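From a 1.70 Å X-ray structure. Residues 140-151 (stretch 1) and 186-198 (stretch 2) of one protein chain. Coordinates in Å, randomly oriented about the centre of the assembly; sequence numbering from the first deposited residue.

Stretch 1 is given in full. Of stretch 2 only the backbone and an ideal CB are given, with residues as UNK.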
# COMPACT_ATOMS: atom_id res chain seq x y z
N LEU A 140 5.64 -5.16 -20.06
CA LEU A 140 6.85 -4.54 -19.56
C LEU A 140 6.48 -3.18 -18.91
O LEU A 140 5.54 -2.50 -19.34
CB LEU A 140 7.90 -4.28 -20.70
CG LEU A 140 8.71 -5.50 -21.15
CD1 LEU A 140 9.92 -4.98 -21.98
CD2 LEU A 140 9.13 -6.38 -19.96
N HIS A 141 7.23 -2.80 -17.87
CA HIS A 141 7.01 -1.50 -17.21
C HIS A 141 8.29 -0.66 -17.14
O HIS A 141 9.26 -1.05 -16.50
CB HIS A 141 6.50 -1.76 -15.77
CG HIS A 141 5.91 -0.55 -15.12
ND1 HIS A 141 6.70 0.41 -14.53
CD2 HIS A 141 4.63 -0.12 -14.99
CE1 HIS A 141 5.93 1.38 -14.06
NE2 HIS A 141 4.67 1.09 -14.34
N ARG A 142 8.27 0.52 -17.76
CA ARG A 142 9.36 1.46 -17.64
C ARG A 142 9.25 2.19 -16.32
O ARG A 142 8.15 2.56 -15.89
CB ARG A 142 9.27 2.49 -18.76
CG ARG A 142 9.71 1.84 -20.06
CD ARG A 142 9.46 2.77 -21.26
NE ARG A 142 10.11 2.11 -22.44
CZ ARG A 142 9.60 2.25 -23.69
NH1 ARG A 142 8.55 3.09 -23.93
NH2 ARG A 142 10.16 1.55 -24.71
N TRP A 143 10.40 2.43 -15.69
CA TRP A 143 10.37 3.32 -14.50
C TRP A 143 10.45 4.80 -14.89
O TRP A 143 10.12 5.70 -14.09
CB TRP A 143 11.48 2.92 -13.53
CG TRP A 143 12.82 3.21 -14.16
CD1 TRP A 143 13.46 4.40 -14.16
CD2 TRP A 143 13.53 2.36 -15.03
NE1 TRP A 143 14.60 4.34 -14.93
CE2 TRP A 143 14.68 3.09 -15.48
CE3 TRP A 143 13.38 1.02 -15.42
CZ2 TRP A 143 15.62 2.55 -16.32
CZ3 TRP A 143 14.33 0.47 -16.28
CH2 TRP A 143 15.45 1.25 -16.72
N GLY A 144 10.88 5.07 -16.12
CA GLY A 144 11.05 6.46 -16.55
C GLY A 144 11.75 6.52 -17.92
O GLY A 144 11.32 5.86 -18.84
N VAL A 145 12.80 7.33 -18.02
CA VAL A 145 13.60 7.38 -19.27
C VAL A 145 14.23 5.99 -19.48
O VAL A 145 14.69 5.36 -18.50
CB VAL A 145 14.67 8.48 -19.19
CG1 VAL A 145 15.57 8.43 -20.43
CG2 VAL A 145 13.99 9.85 -19.11
N ASP A 146 14.12 5.48 -20.69
CA ASP A 146 14.50 4.04 -20.96
C ASP A 146 15.61 4.09 -22.01
O ASP A 146 15.32 4.27 -23.19
CB ASP A 146 13.25 3.30 -21.52
CG ASP A 146 13.56 1.82 -21.88
OD1 ASP A 146 14.75 1.38 -21.77
OD2 ASP A 146 12.62 1.11 -22.23
N PRO A 147 16.91 3.92 -21.58
CA PRO A 147 18.02 3.93 -22.54
C PRO A 147 18.47 2.53 -22.91
O PRO A 147 19.64 2.32 -23.22
CB PRO A 147 19.15 4.62 -21.76
CG PRO A 147 18.71 4.76 -20.41
CD PRO A 147 17.38 4.02 -20.19
N THR A 148 17.54 1.58 -22.88
CA THR A 148 17.94 0.17 -23.11
C THR A 148 18.04 -0.27 -24.53
O THR A 148 18.59 -1.33 -24.77
CB THR A 148 17.11 -0.85 -22.27
OG1 THR A 148 15.75 -0.89 -22.72
CG2 THR A 148 17.26 -0.56 -20.79
N ALA A 149 17.50 0.50 -25.46
CA ALA A 149 17.59 0.15 -26.92
C ALA A 149 19.00 0.02 -27.44
O ALA A 149 19.27 -0.65 -28.48
CB ALA A 149 16.87 1.12 -27.78
N GLY A 150 20.04 0.57 -26.94
CA GLY A 150 20.98 -0.10 -28.08
C GLY A 150 21.73 -1.38 -27.72
O GLY A 150 21.30 -2.57 -27.87
N PRO A 151 22.86 -1.13 -27.15
CA PRO A 151 23.77 -2.08 -26.52
C PRO A 151 23.11 -3.02 -25.53
O PRO A 151 23.33 -4.24 -25.62
CB PRO A 151 24.83 -1.20 -25.86
CG PRO A 151 24.36 0.21 -26.08
CD PRO A 151 23.37 0.24 -27.16
N UNK A 186 10.22 13.80 -23.07
CA UNK A 186 11.55 13.49 -22.45
C UNK A 186 12.04 12.09 -22.71
O UNK A 186 13.17 11.76 -22.32
CB UNK A 186 11.49 13.70 -20.94
N UNK A 187 11.27 11.23 -23.39
CA UNK A 187 11.71 9.85 -23.48
C UNK A 187 12.82 9.71 -24.51
O UNK A 187 12.84 10.48 -25.48
CB UNK A 187 10.54 8.93 -23.83
N UNK A 188 13.79 8.80 -24.30
CA UNK A 188 14.86 8.54 -25.24
C UNK A 188 14.28 8.27 -26.64
O UNK A 188 13.28 7.49 -26.81
CB UNK A 188 15.71 7.36 -24.77
N UNK A 189 14.91 8.91 -27.63
CA UNK A 189 14.37 8.80 -28.98
C UNK A 189 14.30 7.38 -29.49
O UNK A 189 13.43 7.07 -30.29
CB UNK A 189 15.21 9.64 -29.94
N UNK A 190 15.18 6.48 -29.04
CA UNK A 190 15.17 5.11 -29.55
C UNK A 190 14.42 4.07 -28.74
O UNK A 190 14.48 2.84 -29.03
CB UNK A 190 16.62 4.64 -29.69
N UNK A 191 13.64 4.53 -27.76
CA UNK A 191 12.81 3.61 -27.01
C UNK A 191 11.54 3.26 -27.81
O UNK A 191 10.85 4.19 -28.26
CB UNK A 191 12.45 4.21 -25.65
N UNK A 192 11.23 1.96 -27.97
CA UNK A 192 10.06 1.51 -28.72
C UNK A 192 8.82 2.12 -28.13
O UNK A 192 8.83 2.47 -26.92
CB UNK A 192 9.95 -0.02 -28.72
N UNK A 193 7.74 2.28 -28.89
CA UNK A 193 6.53 2.91 -28.36
C UNK A 193 5.93 2.10 -27.16
O UNK A 193 5.90 0.86 -27.15
CB UNK A 193 5.50 3.04 -29.48
N UNK A 194 5.53 2.80 -26.12
CA UNK A 194 4.83 2.17 -25.01
C UNK A 194 3.55 2.93 -24.70
O UNK A 194 3.39 4.13 -25.00
CB UNK A 194 5.73 2.10 -23.77
N UNK A 195 2.61 2.24 -24.10
CA UNK A 195 1.34 2.82 -23.74
C UNK A 195 1.51 3.78 -22.51
O UNK A 195 2.27 3.44 -21.57
CB UNK A 195 0.33 1.71 -23.44
N UNK A 196 0.84 4.96 -22.52
CA UNK A 196 1.00 5.91 -21.40
C UNK A 196 0.38 5.40 -20.14
O UNK A 196 -0.72 4.86 -20.21
CB UNK A 196 0.39 7.27 -21.75
N UNK A 197 1.08 5.59 -19.01
CA UNK A 197 0.42 5.44 -17.70
C UNK A 197 0.84 6.63 -16.86
O UNK A 197 2.04 6.87 -16.71
CB UNK A 197 0.79 4.12 -17.02
N UNK A 198 -0.12 7.35 -16.26
CA UNK A 198 0.20 8.57 -15.49
C UNK A 198 1.03 8.24 -14.21
O UNK A 198 0.67 7.35 -13.40
CB UNK A 198 -1.09 9.29 -15.10

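Position 186 has its CB sideways to stretch 1, 4.9 Å from Val145 CG2. With a methyl as nearest neighbour, many side chains would fit, apolar ones most naturally. It is Leu186.

At 187 the CB is also sideways, with nothing of stretch 1 within 5.5 Å, so a short side chain would make no contact. The main chain of stretch 1 nevertheless offers an acceptor, Gly144 O, and a donor, Asp146 N. A long side chain carrying both functions suits best, and an amide can serve the two at once. The residue is Gln187. Its NE2 donates to Gly144 O at 3.0 Å (163°), while its OE1 accepts from Asp146 N at 2.8 Å (156°) and from the N of residue 188 at 2.9 Å.

Position 188 points toward stretch 1, its ideal CB only 3.5 Å from Asp146 O and 4.5 Å from Val145 CG1. Such close quarters favour a small side chain. Ala188 places its methyl there.

Position 189 points away and is unconstrained by stretch 1; phi/psi of -59/-29 fits the second residue of a type I turn. It is Ser189.

Position 190, third in the turn (-96/12), points sideways. The ideal CB of residue 190 lies 4.0 Å from Ala149 CB and 6.0 Å from Ala149 N, too far for a direct bond from a short side chain, but a short polar one could meet that donor through a water. Asp190 does so: OD1 accepts at 2.8 Å from the O of water 1, which also donates to Asp146 O (2.7 Å) and accepts from Ala149 N (3.0 Å).

The CB at 191 points toward stretch 1, 3.6 Å from Arg142 NH2, again favouring something small. Ala191 lays its CB over one face of the Arg142 guanidinium, and its N closes the turn on Ala188 O at 3.1 Å.

At 192 the ideal CB is sideways, 4.3 Å from Arg142 NH2; a compact side chain suits, and phi of -57 permits proline. Pro192 O receives Arg142 NH2 at 2.7 Å (153°) and, weakly, Arg142 NH1 at 3.1 Å (135°), main-chain bonds indifferent to the side chain.

Position 193 points away, leaving the choice open, polar ones included; it is Gln193. At 194 an ideal CB would clash with Arg142 NH1 at 3.0 Å, making glycine the clear choice: Gly194.

Positions 195 and 196 have no ideal CB within 5.5 Å of stretch 1, so many side chains would do; phi of -69 at 196 allows proline. They are Ala195 and Pro196, a short strand. Position 197 points toward stretch 1, near the His141 ring; a branched apolar side chain suits, and Val197 CG1 approaches His141 NE2 obliquely at 4.3 Å. Position 198 is out of reach, its choice open; it is Gln198.

Stretch 2 (186-198) LQASDAPQGAPVQ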
# COMPACT_ATOMS: atom_id res chain seq x y z
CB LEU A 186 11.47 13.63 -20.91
CG LEU A 186 10.96 15.01 -20.45
CD1 LEU A 186 10.78 14.94 -18.95
CD2 LEU A 186 11.95 16.15 -20.84
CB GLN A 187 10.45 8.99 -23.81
CG GLN A 187 10.70 7.41 -23.90
CD GLN A 187 11.28 6.92 -22.60
OE1 GLN A 187 12.49 6.96 -22.44
NE2 GLN A 187 10.46 6.43 -21.71
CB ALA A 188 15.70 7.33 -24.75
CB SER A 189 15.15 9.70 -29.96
OG SER A 189 16.54 9.41 -29.95
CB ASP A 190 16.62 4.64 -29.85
CG ASP A 190 17.46 4.58 -28.66
OD1 ASP A 190 16.98 4.94 -27.54
OD2 ASP A 190 18.63 4.17 -28.81
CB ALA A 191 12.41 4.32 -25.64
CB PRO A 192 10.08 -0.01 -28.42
CG PRO A 192 11.48 -0.35 -28.54
CD PRO A 192 12.02 0.78 -27.54
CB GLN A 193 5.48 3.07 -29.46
CG GLN A 193 4.17 3.73 -28.97
CD GLN A 193 3.14 3.81 -30.03
OE1 GLN A 193 3.46 3.67 -31.22
NE2 GLN A 193 1.87 4.04 -29.63
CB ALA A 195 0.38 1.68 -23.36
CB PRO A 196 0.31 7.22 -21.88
CG PRO A 196 -0.69 6.71 -23.04
CD PRO A 196 -0.07 5.44 -23.59
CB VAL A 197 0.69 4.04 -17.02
CG1 VAL A 197 2.23 3.75 -16.75
CG2 VAL A 197 -0.07 3.93 -15.72
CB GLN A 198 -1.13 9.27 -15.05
CG GLN A 198 -0.86 10.61 -14.50
CD GLN A 198 -2.08 11.41 -14.23
OE1 GLN A 198 -3.08 11.39 -14.99
NE2 GLN A 198 -1.97 12.22 -13.22
O HOH W 1 16.20 3.19 -25.55
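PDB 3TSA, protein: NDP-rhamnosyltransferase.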